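Local structure of thioredoxin reductase (Streptococcus pyogenes, 5UWY) at residues A[12-17]-A[40-45]; A[18-23]-A[30-35]; A[83-88]-A[106-111]; A[270-275]-A[297-302]. The protein probably catalyses the NADPH-dependent reduction of thioredoxin, using a bound FAD and a cysteine pair found as a disulfide. All coordinates share one frame; numbering follows the deposited sequence.

How the contacts relate
The four contacts lie in the FAD-binding part of the fold, their centres 11 to 19 Å apart. Contact 2 is nested in the loop closed by contact 1, and both use helix 14-25; contacts 3 and 4 follow in series. Contacts 2, 3 and 4 all reach the five-stranded parallel sheet, in which strands 105-108 and 271-273 are neighbours: Ile108 N and Phe272 O, and Phe272 N and Val106 O, are probably hydrogen-bonded. Three share the cofactor: contact 1 from ribose to flavin, contact 2 at the ribose hydroxyls, contact 3 from adenine to pyrophosphate. Contacts 2 and 4 also reach the second subunit, so one sheet and its helices serve cofactor binding and dimer packing.

Contact 1: A[12-17]-A[40-45]; sequences SGPAGM and GQMNNT. With FAD (flavin-adenine dinucleotide), chain B.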
# COMPACT_ATOMS: atom_id res chain seq x y z
N SER A 12 9.01 6.66 12.36
CA SER A 12 9.15 7.44 11.13
C SER A 12 9.72 6.57 10.01
O SER A 12 10.75 6.89 9.41
CB SER A 12 10.02 8.67 11.36
OG SER A 12 10.19 9.41 10.17
N GLY A 13 9.06 5.46 9.73
CA GLY A 13 9.35 4.69 8.54
C GLY A 13 8.38 5.07 7.45
O GLY A 13 7.69 6.10 7.53
N PRO A 14 8.30 4.26 6.39
CA PRO A 14 7.30 4.53 5.34
C PRO A 14 5.88 4.56 5.88
O PRO A 14 5.09 5.44 5.52
CB PRO A 14 7.50 3.38 4.35
CG PRO A 14 8.82 2.76 4.69
CD PRO A 14 9.06 3.02 6.14
N ALA A 15 5.56 3.62 6.77
CA ALA A 15 4.22 3.54 7.34
C ALA A 15 3.88 4.79 8.13
O ALA A 15 2.90 5.48 7.85
CB ALA A 15 4.10 2.29 8.21
N GLY A 16 4.70 5.09 9.14
CA GLY A 16 4.43 6.25 9.98
C GLY A 16 4.33 7.54 9.18
O GLY A 16 3.45 8.37 9.43
N MSE A 17 5.20 7.70 8.20
CA MSE A 17 5.23 8.91 7.39
C MSE A 17 4.01 9.02 6.48
O MSE A 17 3.51 10.12 6.24
CB MSE A 17 6.51 8.97 6.58
CG MSE A 17 7.56 9.88 7.17
SE MSE A 17 9.15 9.99 6.07
CE MSE A 17 10.33 8.84 7.08
N GLY A 40 13.79 4.81 9.18
CA GLY A 40 13.75 3.47 9.75
C GLY A 40 14.71 2.53 9.06
O GLY A 40 15.83 2.90 8.69
N GLN A 41 14.27 1.28 8.88
CA GLN A 41 15.08 0.25 8.23
C GLN A 41 15.50 0.64 6.82
O GLN A 41 16.33 -0.06 6.22
CB GLN A 41 14.32 -1.07 8.16
CG GLN A 41 14.11 -1.77 9.48
CD GLN A 41 13.30 -3.05 9.33
OE1 GLN A 41 12.21 -3.18 9.90
NE2 GLN A 41 13.82 -3.99 8.55
N MSE A 42 14.95 1.72 6.26
CA MSE A 42 15.28 2.11 4.90
C MSE A 42 16.69 2.64 4.77
O MSE A 42 17.35 2.46 3.74
CB MSE A 42 14.32 3.17 4.42
CG MSE A 42 13.08 2.65 3.76
SE MSE A 42 11.88 4.14 3.53
CE MSE A 42 12.09 4.34 1.66
N ASN A 43 17.14 3.33 5.81
CA ASN A 43 18.44 3.99 5.80
C ASN A 43 19.57 2.97 5.73
O ASN A 43 20.75 3.34 5.62
CB ASN A 43 18.59 4.88 7.04
CG ASN A 43 17.65 6.06 7.02
OD1 ASN A 43 16.89 6.27 7.97
ND2 ASN A 43 17.71 6.86 5.96
N ASN A 44 19.23 1.68 5.77
CA ASN A 44 20.20 0.60 5.69
C ASN A 44 20.18 -0.11 4.35
O ASN A 44 20.91 -1.09 4.16
CB ASN A 44 19.96 -0.41 6.82
CG ASN A 44 20.07 0.21 8.20
OD1 ASN A 44 20.08 1.44 8.34
ND2 ASN A 44 20.16 -0.62 9.22
N THR A 45 19.37 0.35 3.39
CA THR A 45 19.20 -0.32 2.11
C THR A 45 19.92 0.44 1.02
O THR A 45 19.71 1.65 0.85
CB THR A 45 17.72 -0.47 1.77
OG1 THR A 45 17.03 -1.11 2.85
CG2 THR A 45 17.55 -1.32 0.51
PA FAD B . 10.37 0.71 10.11
O1A FAD B . 10.74 1.58 8.96
O2A FAD B . 11.36 -0.41 10.45
O5B FAD B . 10.16 1.56 11.40
C5B FAD B . 11.21 1.71 12.37
C4B FAD B . 11.16 3.09 12.95
O4B FAD B . 10.61 3.04 14.29
C3B FAD B . 12.53 3.78 13.07
O3B FAD B . 12.48 5.12 12.58
C2B FAD B . 12.82 3.72 14.58
O2B FAD B . 13.63 4.81 14.99
C1B FAD B . 11.40 3.82 15.14
N9A FAD B . 11.25 3.35 16.51
C8A FAD B . 11.28 2.05 16.97
N7A FAD B . 11.11 1.93 18.26
C5A FAD B . 10.94 3.24 18.69
C6A FAD B . 10.71 3.79 19.96
N6A FAD B . 10.60 3.07 21.08
N1A FAD B . 10.59 5.14 20.04
C2A FAD B . 10.69 5.86 18.93
N3A FAD B . 10.90 5.45 17.68
C4A FAD B . 11.02 4.12 17.63
N1 FAD B . 11.98 -2.56 1.55
C2 FAD B . 11.58 -2.64 0.24
O2 FAD B . 10.47 -2.24 -0.13
N3 FAD B . 12.44 -3.19 -0.70
C4 FAD B . 13.70 -3.69 -0.45
O4 FAD B . 14.37 -4.15 -1.37
C4X FAD B . 14.11 -3.60 0.94
N5 FAD B . 15.29 -4.05 1.26
C5X FAD B . 15.68 -3.97 2.58
C6 FAD B . 16.94 -4.45 2.94
C7 FAD B . 17.38 -4.39 4.26
C7M FAD B . 18.75 -4.92 4.60
C8 FAD B . 16.55 -3.84 5.24
C8M FAD B . 17.00 -3.76 6.68
C9 FAD B . 15.29 -3.36 4.89
C9A FAD B . 14.85 -3.42 3.58
N10 FAD B . 13.57 -2.96 3.19
C10 FAD B . 13.18 -3.02 1.87
C1' FAD B . 12.67 -2.34 4.17
C2' FAD B . 11.55 -3.26 4.66
O2' FAD B . 10.43 -3.22 3.78
C3' FAD B . 11.10 -2.79 6.05
O3' FAD B . 10.35 -3.85 6.64
C4' FAD B . 10.26 -1.51 6.09
O4' FAD B . 11.10 -0.38 5.88
C5' FAD B . 9.52 -1.36 7.40
O5' FAD B . 8.76 -0.13 7.38
P FAD B . 7.96 0.36 8.66
O1P FAD B . 6.73 -0.54 8.85
O2P FAD B . 7.63 1.81 8.62
O3P FAD B . 8.95 0.05 9.86
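Pro14 and Met42, a selenomethionine here, slide past one another in opposite directions, and this is where the side chains of 12-17 and 40-45 meet. The ring corner of Pro14 does the touching, with its CG 3.6 Å from SE of Met42; the ring's CD lies farther from the same SE, at 4.0 Å. An extended chi2 of 169° carries the selenium of Met42 out to the proline, and the bend at chi3 then turns only the terminal CE. Ile285 of helix 285-304 borders both residues, while Leu62 and Met66 of helix 59-71 lie against Met42.

Beside this apolar pair two glycines bring the backbones together, the CA atoms of Gly13 and Gly40 being 4.7 Å apart. Gly13 and Gly16 fit the GxGxxG pattern of a Rossmann-type dinucleotide-binding turn, completed by Gly11: Gly13 is the N-cap residue of helix 14-25, and the helix start faces the FAD pyrophosphate. Ala15 N donates a weak hydrogen bond of 3.3 Å to FAD O2P, fairly straight at 155°. With no side chain between, Gly13 CA comes to 3.4 Å from that same O2P, and the N-terminal end of the helix would be expected to favour the phosphate charge.

The 40-45 loop follows the cofactor from ribose to flavin. Gly40 CA stands 3.5 Å from FAD O3B at the ribose, Gln41 runs beside the pyrophosphate, and Thr45 comes up to the flavin. Its chi1 of -53° turns both branches to the ring system, CG2 lying 3.6 Å from FAD N5 and OG1 near C5X and C9A.

Contact 2: A[18-23]-A[30-35]; sequences TAALYA and VAIIEQ. With FAD (flavin-adenine dinucleotide), chain B.
Ala20 and Ala23 of helix 14-25 pack on Val30 and Ile32 of strand 30-34, the second half of the beta-alpha-beta unit that opens the Rossmann fold. The short helix and strand segments run nearly antiparallel, at 168°, with axes 8.8 Å apart, a close approach consistent with alanines on the inner helix face.

The contact between the two segments is apolar. Ala20 CB faces two residues, reaching Ile32 CD1 at 3.6 Å and Val30 CG1 at 4.0 Å. One turn on, Ala23 CB takes the other valine branch, CG2 of Val30, at 3.7 Å. Val30 is held with CG1 anti to its backbone N (chi1 177°), which splits its two methyls between the two alanines. Leu70 of helix 59-71 adds to the cover of Ile32.

Polar interactions lie at the margins. At the dimer interface, Tyr22 OH hydrogen-bonds Thr286 OG1 of the second subunit. At the strand's end, Glu34 performs the role familiar from Rossmann folds, its carboxylate receiving both hydroxyls of the adenosine ribose. FAD O3B donates to Glu34 OE1 and FAD O2B to OE2, though both bonds are modelled doubtfully short in a poorly ordered side chain.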
# COMPACT_ATOMS: atom_id res chain seq x y z
N THR A 18 3.54 7.88 5.97
CA THR A 18 2.33 7.91 5.15
C THR A 18 1.10 8.23 5.99
O THR A 18 0.25 9.03 5.59
CB THR A 18 2.15 6.59 4.42
OG1 THR A 18 3.34 6.30 3.67
CG2 THR A 18 0.97 6.66 3.46
N ALA A 19 1.00 7.62 7.18
CA ALA A 19 -0.09 7.95 8.09
C ALA A 19 -0.05 9.43 8.47
O ALA A 19 -1.10 10.07 8.58
CB ALA A 19 -0.02 7.07 9.34
N ALA A 20 1.15 9.98 8.66
CA ALA A 20 1.27 11.40 8.97
C ALA A 20 0.83 12.25 7.79
O ALA A 20 0.17 13.28 7.96
CB ALA A 20 2.71 11.74 9.35
N LEU A 21 1.20 11.84 6.57
CA LEU A 21 0.79 12.57 5.38
C LEU A 21 -0.72 12.63 5.26
O LEU A 21 -1.30 13.72 5.12
CB LEU A 21 1.40 11.91 4.14
CG LEU A 21 1.01 12.47 2.78
CD1 LEU A 21 1.63 13.84 2.56
CD2 LEU A 21 1.42 11.50 1.67
N TYR A 22 -1.39 11.48 5.34
CA TYR A 22 -2.84 11.46 5.18
C TYR A 22 -3.53 12.18 6.33
O TYR A 22 -4.42 13.01 6.11
CB TYR A 22 -3.34 10.02 5.07
CG TYR A 22 -3.35 9.50 3.65
CD1 TYR A 22 -2.20 9.00 3.06
CD2 TYR A 22 -4.52 9.51 2.90
CE1 TYR A 22 -2.21 8.53 1.76
CE2 TYR A 22 -4.54 9.04 1.60
CZ TYR A 22 -3.39 8.55 1.04
OH TYR A 22 -3.41 8.08 -0.26
N ALA A 23 -3.12 11.88 7.57
CA ALA A 23 -3.78 12.47 8.73
C ALA A 23 -3.64 13.99 8.74
O ALA A 23 -4.61 14.72 8.96
CB ALA A 23 -3.21 11.88 10.01
N VAL A 30 -0.91 16.53 14.04
CA VAL A 30 -0.14 15.30 13.85
C VAL A 30 1.29 15.54 14.32
O VAL A 30 1.92 16.53 13.93
CB VAL A 30 -0.15 14.84 12.39
CG1 VAL A 30 0.73 13.61 12.22
CG2 VAL A 30 -1.57 14.58 11.92
N ALA A 31 1.80 14.63 15.14
CA ALA A 31 3.21 14.67 15.48
C ALA A 31 3.78 13.26 15.43
O ALA A 31 3.10 12.30 15.81
CB ALA A 31 3.45 15.29 16.86
N ILE A 32 5.01 13.14 14.94
CA ILE A 32 5.72 11.87 14.90
C ILE A 32 6.79 11.89 15.98
O ILE A 32 7.63 12.79 16.01
CB ILE A 32 6.35 11.62 13.52
CG1 ILE A 32 5.30 11.69 12.41
CG2 ILE A 32 7.08 10.29 13.50
CD1 ILE A 32 5.90 11.65 11.02
N ILE A 33 6.78 10.89 16.87
CA ILE A 33 7.88 10.70 17.82
C ILE A 33 8.85 9.71 17.19
O ILE A 33 8.51 8.54 16.99
CB ILE A 33 7.40 10.20 19.19
CG1 ILE A 33 6.64 11.28 19.96
CG2 ILE A 33 8.62 9.73 20.00
CD1 ILE A 33 5.14 11.18 19.86
N GLU A 34 10.06 10.17 16.90
CA GLU A 34 11.06 9.33 16.24
C GLU A 34 12.37 9.33 17.00
O GLU A 34 12.91 10.39 17.33
CB GLU A 34 11.33 9.75 14.80
CG GLU A 34 12.07 8.67 14.01
CD GLU A 34 11.69 7.26 14.43
OE1 GLU A 34 10.88 6.62 13.72
OE2 GLU A 34 12.27 6.75 15.42
N GLN A 35 12.89 8.13 17.25
CA GLN A 35 14.22 7.92 17.81
C GLN A 35 15.21 7.87 16.64
O GLN A 35 15.41 6.84 16.00
CB GLN A 35 14.23 6.65 18.66
CG GLN A 35 15.55 5.93 18.82
CD GLN A 35 15.36 4.43 18.97
OE1 GLN A 35 14.51 3.98 19.75
NE2 GLN A 35 16.13 3.65 18.22
PA FAD B . 10.37 0.71 10.11
O1A FAD B . 10.74 1.58 8.96
O2A FAD B . 11.36 -0.41 10.45
O5B FAD B . 10.16 1.56 11.40
C5B FAD B . 11.21 1.71 12.37
C4B FAD B . 11.16 3.09 12.95
O4B FAD B . 10.61 3.04 14.29
C3B FAD B . 12.53 3.78 13.07
O3B FAD B . 12.48 5.12 12.58
C2B FAD B . 12.82 3.72 14.58
O2B FAD B . 13.63 4.81 14.99
C1B FAD B . 11.40 3.82 15.14
N9A FAD B . 11.25 3.35 16.51
C8A FAD B . 11.28 2.05 16.97
N7A FAD B . 11.11 1.93 18.26
C5A FAD B . 10.94 3.24 18.69
C6A FAD B . 10.71 3.79 19.96
N6A FAD B . 10.60 3.07 21.08
N1A FAD B . 10.59 5.14 20.04
C2A FAD B . 10.69 5.86 18.93
N3A FAD B . 10.90 5.45 17.68
C4A FAD B . 11.02 4.12 17.63
N1 FAD B . 11.98 -2.56 1.55
C2 FAD B . 11.58 -2.64 0.24
O2 FAD B . 10.47 -2.24 -0.13
N3 FAD B . 12.44 -3.19 -0.70
C4 FAD B . 13.70 -3.69 -0.45
O4 FAD B . 14.37 -4.15 -1.37
C4X FAD B . 14.11 -3.60 0.94
N5 FAD B . 15.29 -4.05 1.26
C5X FAD B . 15.68 -3.97 2.58
C6 FAD B . 16.94 -4.45 2.94
C7 FAD B . 17.38 -4.39 4.26
C7M FAD B . 18.75 -4.92 4.60
C8 FAD B . 16.55 -3.84 5.24
C8M FAD B . 17.00 -3.76 6.68
C9 FAD B . 15.29 -3.36 4.89
C9A FAD B . 14.85 -3.42 3.58
N10 FAD B . 13.57 -2.96 3.19
C10 FAD B . 13.18 -3.02 1.87
C1' FAD B . 12.67 -2.34 4.17
C2' FAD B . 11.55 -3.26 4.66
O2' FAD B . 10.43 -3.22 3.78
C3' FAD B . 11.10 -2.79 6.05
O3' FAD B . 10.35 -3.85 6.64
C4' FAD B . 10.26 -1.51 6.09
O4' FAD B . 11.10 -0.38 5.88
C5' FAD B . 9.52 -1.36 7.40
O5' FAD B . 8.76 -0.13 7.38
P FAD B . 7.96 0.36 8.66
O1P FAD B . 6.73 -0.54 8.85
O2P FAD B . 7.63 1.81 8.62
O3P FAD B . 8.95 0.05 9.86

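Contact 3: A[83-88]-A[106-111]; sequences QKIENF and VIIATG. With FAD (flavin-adenine dinucleotide), chain B.
Ile85 and Val106 reach toward each other tip to tip, with two methyl pairs in step: Ile85 CD1 is 4.2 Å from Val106 CG1, and Ile85 CG2 is 4.2 Å from Val106 CG2. The same Ile85 CD1 also approaches Ile108 CD1, at 4.4 Å, so one isoleucine lies against two alternate residues of the opposing strand. Its chi1 of -71° sets CG1 anti to the carbonyl carbon, and the extended end then carries CD1 into the interface. Val94 touches both Ile85 and Val106, and Ile10 adds to the cover of Ile85; all three residues of the contact are buried.

The nearest CA atoms, those of Ile85 and Val106, are 8.5 Å apart, a spacing of stacked sheets and not of paired strands. Strand 84-87 is an edge of the three-stranded antiparallel sheet, which here lies on the five-stranded parallel sheet of the Rossmann-type FAD domain, through strand 105-108. Ile107 takes the other face of that sheet, against Ala295 and Val299 of helix 285-304.

The remaining residues of 83-88 form the looser side. Glu86 is partly exposed and poorly ordered, and its OE1 receives only a weak bond from Asn87 N, at 3.5 Å. Exposed Phe88 stacks with Tyr91, while Asn87 OD1 is gripped by Lys92 NZ and Gly89 N.

Past the strand, Ala109, Thr110 and Gly111 make the ATG motif known from such flavoproteins. Thr110 CG2 lies 3.7 Å from FAD N7A, its hydroxyl being bonded to Val242 O, and Gly111 CA approaches FAD O3P at 3.3 Å.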
# COMPACT_ATOMS: atom_id res chain seq x y z
N GLN A 83 8.72 4.85 25.87
CA GLN A 83 8.82 3.76 26.84
C GLN A 83 7.47 3.15 27.18
O GLN A 83 7.41 1.95 27.47
CB GLN A 83 9.47 4.25 28.13
CG GLN A 83 10.94 3.88 28.27
CD GLN A 83 11.85 4.87 27.57
OE1 GLN A 83 11.56 6.07 27.53
NE2 GLN A 83 12.95 4.37 27.01
N LYS A 84 6.39 3.92 27.14
CA LYS A 84 5.09 3.40 27.51
C LYS A 84 4.01 4.24 26.83
O LYS A 84 4.17 5.45 26.65
CB LYS A 84 4.89 3.41 29.03
CG LYS A 84 3.82 2.43 29.53
CD LYS A 84 3.43 2.69 30.98
CE LYS A 84 2.50 1.62 31.53
NZ LYS A 84 2.12 1.90 32.94
N ILE A 85 2.93 3.57 26.41
CA ILE A 85 1.73 4.23 25.90
C ILE A 85 0.56 3.71 26.72
O ILE A 85 0.29 2.51 26.71
CB ILE A 85 1.50 3.95 24.40
CG1 ILE A 85 2.53 4.67 23.54
CG2 ILE A 85 0.09 4.34 23.98
CD1 ILE A 85 2.77 4.00 22.19
N GLU A 86 -0.12 4.60 27.44
CA GLU A 86 -1.23 4.15 28.27
C GLU A 86 -2.54 4.76 27.80
O GLU A 86 -2.59 5.88 27.29
CB GLU A 86 -1.01 4.48 29.75
CG GLU A 86 -0.30 3.36 30.47
CD GLU A 86 -0.84 1.99 30.07
OE1 GLU A 86 -2.06 1.76 30.16
OE2 GLU A 86 -0.03 1.16 29.60
N ASN A 87 -3.61 3.99 27.99
CA ASN A 87 -4.93 4.31 27.47
C ASN A 87 -5.81 4.86 28.59
O ASN A 87 -5.78 4.38 29.72
CB ASN A 87 -5.57 3.07 26.85
CG ASN A 87 -6.98 3.31 26.37
OD1 ASN A 87 -7.32 4.41 25.95
ND2 ASN A 87 -7.82 2.28 26.44
N PHE A 88 -6.60 5.89 28.26
CA PHE A 88 -7.56 6.47 29.20
C PHE A 88 -8.94 6.61 28.57
O PHE A 88 -9.73 7.44 29.03
CB PHE A 88 -7.07 7.83 29.70
CG PHE A 88 -5.75 7.79 30.42
CD1 PHE A 88 -5.67 7.43 31.75
CD2 PHE A 88 -4.58 8.13 29.75
CE1 PHE A 88 -4.45 7.39 32.41
CE2 PHE A 88 -3.36 8.10 30.40
CZ PHE A 88 -3.29 7.73 31.73
N VAL A 106 -3.32 7.20 18.83
CA VAL A 106 -1.95 6.74 18.70
C VAL A 106 -1.88 5.78 17.52
O VAL A 106 -2.70 4.86 17.42
CB VAL A 106 -1.46 6.04 19.99
CG1 VAL A 106 -0.38 5.02 19.68
CG2 VAL A 106 -0.97 7.07 20.99
N ILE A 107 -0.94 6.02 16.61
CA ILE A 107 -0.65 5.09 15.52
C ILE A 107 0.74 4.52 15.76
O ILE A 107 1.72 5.26 15.80
CB ILE A 107 -0.75 5.76 14.15
CG1 ILE A 107 -2.05 6.56 14.03
CG2 ILE A 107 -0.70 4.71 13.05
CD1 ILE A 107 -2.28 7.13 12.65
N ILE A 108 0.82 3.20 15.92
CA ILE A 108 2.08 2.53 16.22
C ILE A 108 2.72 2.10 14.90
O ILE A 108 2.16 1.28 14.16
CB ILE A 108 1.85 1.33 17.15
CG1 ILE A 108 0.98 1.76 18.33
CG2 ILE A 108 3.19 0.77 17.63
CD1 ILE A 108 1.13 0.91 19.55
N ALA A 109 3.89 2.66 14.61
CA ALA A 109 4.60 2.42 13.36
C ALA A 109 6.08 2.18 13.64
O ALA A 109 6.95 2.64 12.91
CB ALA A 109 4.42 3.58 12.39
N THR A 110 6.37 1.45 14.72
CA THR A 110 7.74 1.23 15.16
C THR A 110 8.46 0.16 14.36
O THR A 110 9.67 -0.01 14.53
CB THR A 110 7.76 0.87 16.64
OG1 THR A 110 6.79 -0.14 16.91
CG2 THR A 110 7.46 2.10 17.49
N GLY A 111 7.75 -0.58 13.50
CA GLY A 111 8.37 -1.57 12.65
C GLY A 111 9.00 -2.70 13.44
O GLY A 111 8.60 -3.02 14.56
PA FAD B . 10.37 0.71 10.11
O1A FAD B . 10.74 1.58 8.96
O2A FAD B . 11.36 -0.41 10.45
O5B FAD B . 10.16 1.56 11.40
C5B FAD B . 11.21 1.71 12.37
C4B FAD B . 11.16 3.09 12.95
O4B FAD B . 10.61 3.04 14.29
C3B FAD B . 12.53 3.78 13.07
O3B FAD B . 12.48 5.12 12.58
C2B FAD B . 12.82 3.72 14.58
O2B FAD B . 13.63 4.81 14.99
C1B FAD B . 11.40 3.82 15.14
N9A FAD B . 11.25 3.35 16.51
C8A FAD B . 11.28 2.05 16.97
N7A FAD B . 11.11 1.93 18.26
C5A FAD B . 10.94 3.24 18.69
C6A FAD B . 10.71 3.79 19.96
N6A FAD B . 10.60 3.07 21.08
N1A FAD B . 10.59 5.14 20.04
C2A FAD B . 10.69 5.86 18.93
N3A FAD B . 10.90 5.45 17.68
C4A FAD B . 11.02 4.12 17.63
N1 FAD B . 11.98 -2.56 1.55
C2 FAD B . 11.58 -2.64 0.24
O2 FAD B . 10.47 -2.24 -0.13
N3 FAD B . 12.44 -3.19 -0.70
C4 FAD B . 13.70 -3.69 -0.45
O4 FAD B . 14.37 -4.15 -1.37
C4X FAD B . 14.11 -3.60 0.94
N5 FAD B . 15.29 -4.05 1.26
C5X FAD B . 15.68 -3.97 2.58
C6 FAD B . 16.94 -4.45 2.94
C7 FAD B . 17.38 -4.39 4.26
C7M FAD B . 18.75 -4.92 4.60
C8 FAD B . 16.55 -3.84 5.24
C8M FAD B . 17.00 -3.76 6.68
C9 FAD B . 15.29 -3.36 4.89
C9A FAD B . 14.85 -3.42 3.58
N10 FAD B . 13.57 -2.96 3.19
C10 FAD B . 13.18 -3.02 1.87
C1' FAD B . 12.67 -2.34 4.17
C2' FAD B . 11.55 -3.26 4.66
O2' FAD B . 10.43 -3.22 3.78
C3' FAD B . 11.10 -2.79 6.05
O3' FAD B . 10.35 -3.85 6.64
C4' FAD B . 10.26 -1.51 6.09
O4' FAD B . 11.10 -0.38 5.88
C5' FAD B . 9.52 -1.36 7.40
O5' FAD B . 8.76 -0.13 7.38
P FAD B . 7.96 0.36 8.66
O1P FAD B . 6.73 -0.54 8.85
O2P FAD B . 7.63 1.81 8.62
O3P FAD B . 8.95 0.05 9.86

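Contact 4: A[270-275]-A[297-302]; sequences GIFAIG and QGVYHY
Gly270 and Phe272, at the outermost strand of the parallel sheet, meet Val299 and Tyr302 of helix 285-304 in an apolar, partly aromatic strand-to-helix contact. In this Rossmann-type FAD domain, strand 271-273 pairs along one side with strand 105-108, and the long helix that follows it in the chain runs back roughly antiparallel to the strand, against the sheet.

The clearest geometry is a CH-pi contact. Gly270 CA sits over one face of the Tyr302 ring, 3.9 Å from the centroid and 25° off the ring normal. Gly270 has a positive phi, a conformation that favours glycine. In Tyr302, CG lies anti to the backbone N (chi1 179°), which carries the ring to Gly270. The ring also meets Phe306 near the chain end, with planes about 50° apart.

Phe272 makes the other contact of the interface. Val299 CG2 approaches its CE1 at 4.5 Å, obliquely to the ring. Val299 also rests on Thr105 and Ile107 of the neighbouring strand. At the dimer interface, Tyr300 meets Tyr161 of the second subunit edge-to-face. Back on the strand side of the helix, Tyr302 CB lies at the edge of the Phe272 ring, near its plane, 4.4 Å from CZ of Phe272.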
# COMPACT_ATOMS: atom_id res chain seq x y z
N GLY A 270 -9.05 3.60 19.40
CA GLY A 270 -8.28 4.82 19.30
C GLY A 270 -6.81 4.63 19.01
O GLY A 270 -6.14 5.59 18.61
N ILE A 271 -6.29 3.42 19.20
CA ILE A 271 -4.89 3.11 18.94
C ILE A 271 -4.83 2.19 17.73
O ILE A 271 -5.57 1.21 17.64
CB ILE A 271 -4.21 2.48 20.17
CG1 ILE A 271 -4.20 3.47 21.33
CG2 ILE A 271 -2.80 2.03 19.83
CD1 ILE A 271 -3.86 2.85 22.66
N PHE A 272 -3.95 2.53 16.78
CA PHE A 272 -3.78 1.78 15.55
C PHE A 272 -2.33 1.33 15.42
O PHE A 272 -1.43 1.89 16.05
CB PHE A 272 -4.16 2.63 14.32
CG PHE A 272 -5.53 3.25 14.40
CD1 PHE A 272 -5.77 4.35 15.21
CD2 PHE A 272 -6.58 2.73 13.66
CE1 PHE A 272 -7.03 4.91 15.28
CE2 PHE A 272 -7.84 3.29 13.73
CZ PHE A 272 -8.07 4.38 14.54
N ALA A 273 -2.12 0.30 14.61
CA ALA A 273 -0.79 -0.18 14.29
C ALA A 273 -0.68 -0.36 12.79
O ALA A 273 -1.62 -0.82 12.14
CB ALA A 273 -0.48 -1.50 15.01
N ILE A 274 0.47 0.02 12.24
CA ILE A 274 0.71 -0.04 10.80
C ILE A 274 2.12 -0.52 10.54
O ILE A 274 3.00 -0.46 11.40
CB ILE A 274 0.51 1.31 10.10
CG1 ILE A 274 1.39 2.37 10.75
CG2 ILE A 274 -0.95 1.70 10.10
CD1 ILE A 274 1.27 3.73 10.11
N GLY A 275 2.33 -0.98 9.30
CA GLY A 275 3.65 -1.37 8.87
C GLY A 275 4.05 -2.74 9.37
O GLY A 275 3.24 -3.64 9.54
N GLN A 297 -6.14 7.91 7.30
CA GLN A 297 -7.49 8.32 6.94
C GLN A 297 -8.52 7.84 7.95
O GLN A 297 -9.57 8.48 8.11
CB GLN A 297 -7.84 7.82 5.54
CG GLN A 297 -9.05 8.51 4.92
CD GLN A 297 -8.93 10.03 4.95
OE1 GLN A 297 -7.86 10.59 4.74
NE2 GLN A 297 -10.05 10.69 5.23
N GLY A 298 -8.25 6.75 8.66
CA GLY A 298 -9.19 6.26 9.66
C GLY A 298 -9.22 7.11 10.91
O GLY A 298 -10.23 7.12 11.63
N VAL A 299 -8.13 7.81 11.20
CA VAL A 299 -8.11 8.72 12.35
C VAL A 299 -9.26 9.72 12.27
O VAL A 299 -9.97 9.95 13.25
CB VAL A 299 -6.75 9.43 12.45
CG1 VAL A 299 -6.85 10.61 13.39
CG2 VAL A 299 -5.69 8.47 12.94
N TYR A 300 -9.46 10.31 11.09
CA TYR A 300 -10.54 11.29 10.94
C TYR A 300 -11.89 10.67 11.25
O TYR A 300 -12.73 11.30 11.91
CB TYR A 300 -10.55 11.88 9.54
CG TYR A 300 -11.83 12.64 9.27
CD1 TYR A 300 -12.05 13.89 9.84
CD2 TYR A 300 -12.84 12.10 8.47
CE1 TYR A 300 -13.23 14.58 9.62
CE2 TYR A 300 -14.02 12.78 8.25
CZ TYR A 300 -14.20 14.03 8.82
OH TYR A 300 -15.37 14.72 8.61
N HIS A 301 -12.14 9.45 10.76
CA HIS A 301 -13.43 8.81 11.01
C HIS A 301 -13.64 8.56 12.50
O HIS A 301 -14.70 8.88 13.05
CB HIS A 301 -13.53 7.51 10.22
CG HIS A 301 -14.91 6.94 10.14
ND1 HIS A 301 -15.22 5.66 10.56
CD2 HIS A 301 -16.07 7.47 9.69
CE1 HIS A 301 -16.50 5.44 10.37
NE2 HIS A 301 -17.04 6.52 9.84
N TYR A 302 -12.62 8.00 13.16
CA TYR A 302 -12.72 7.76 14.60
C TYR A 302 -12.99 9.06 15.36
O TYR A 302 -13.81 9.08 16.28
CB TYR A 302 -11.45 7.08 15.11
CG TYR A 302 -11.46 6.81 16.60
CD1 TYR A 302 -12.09 5.70 17.12
CD2 TYR A 302 -10.82 7.68 17.49
CE1 TYR A 302 -12.10 5.45 18.49
CE2 TYR A 302 -10.83 7.44 18.85
CZ TYR A 302 -11.47 6.32 19.34
OH TYR A 302 -11.47 6.07 20.70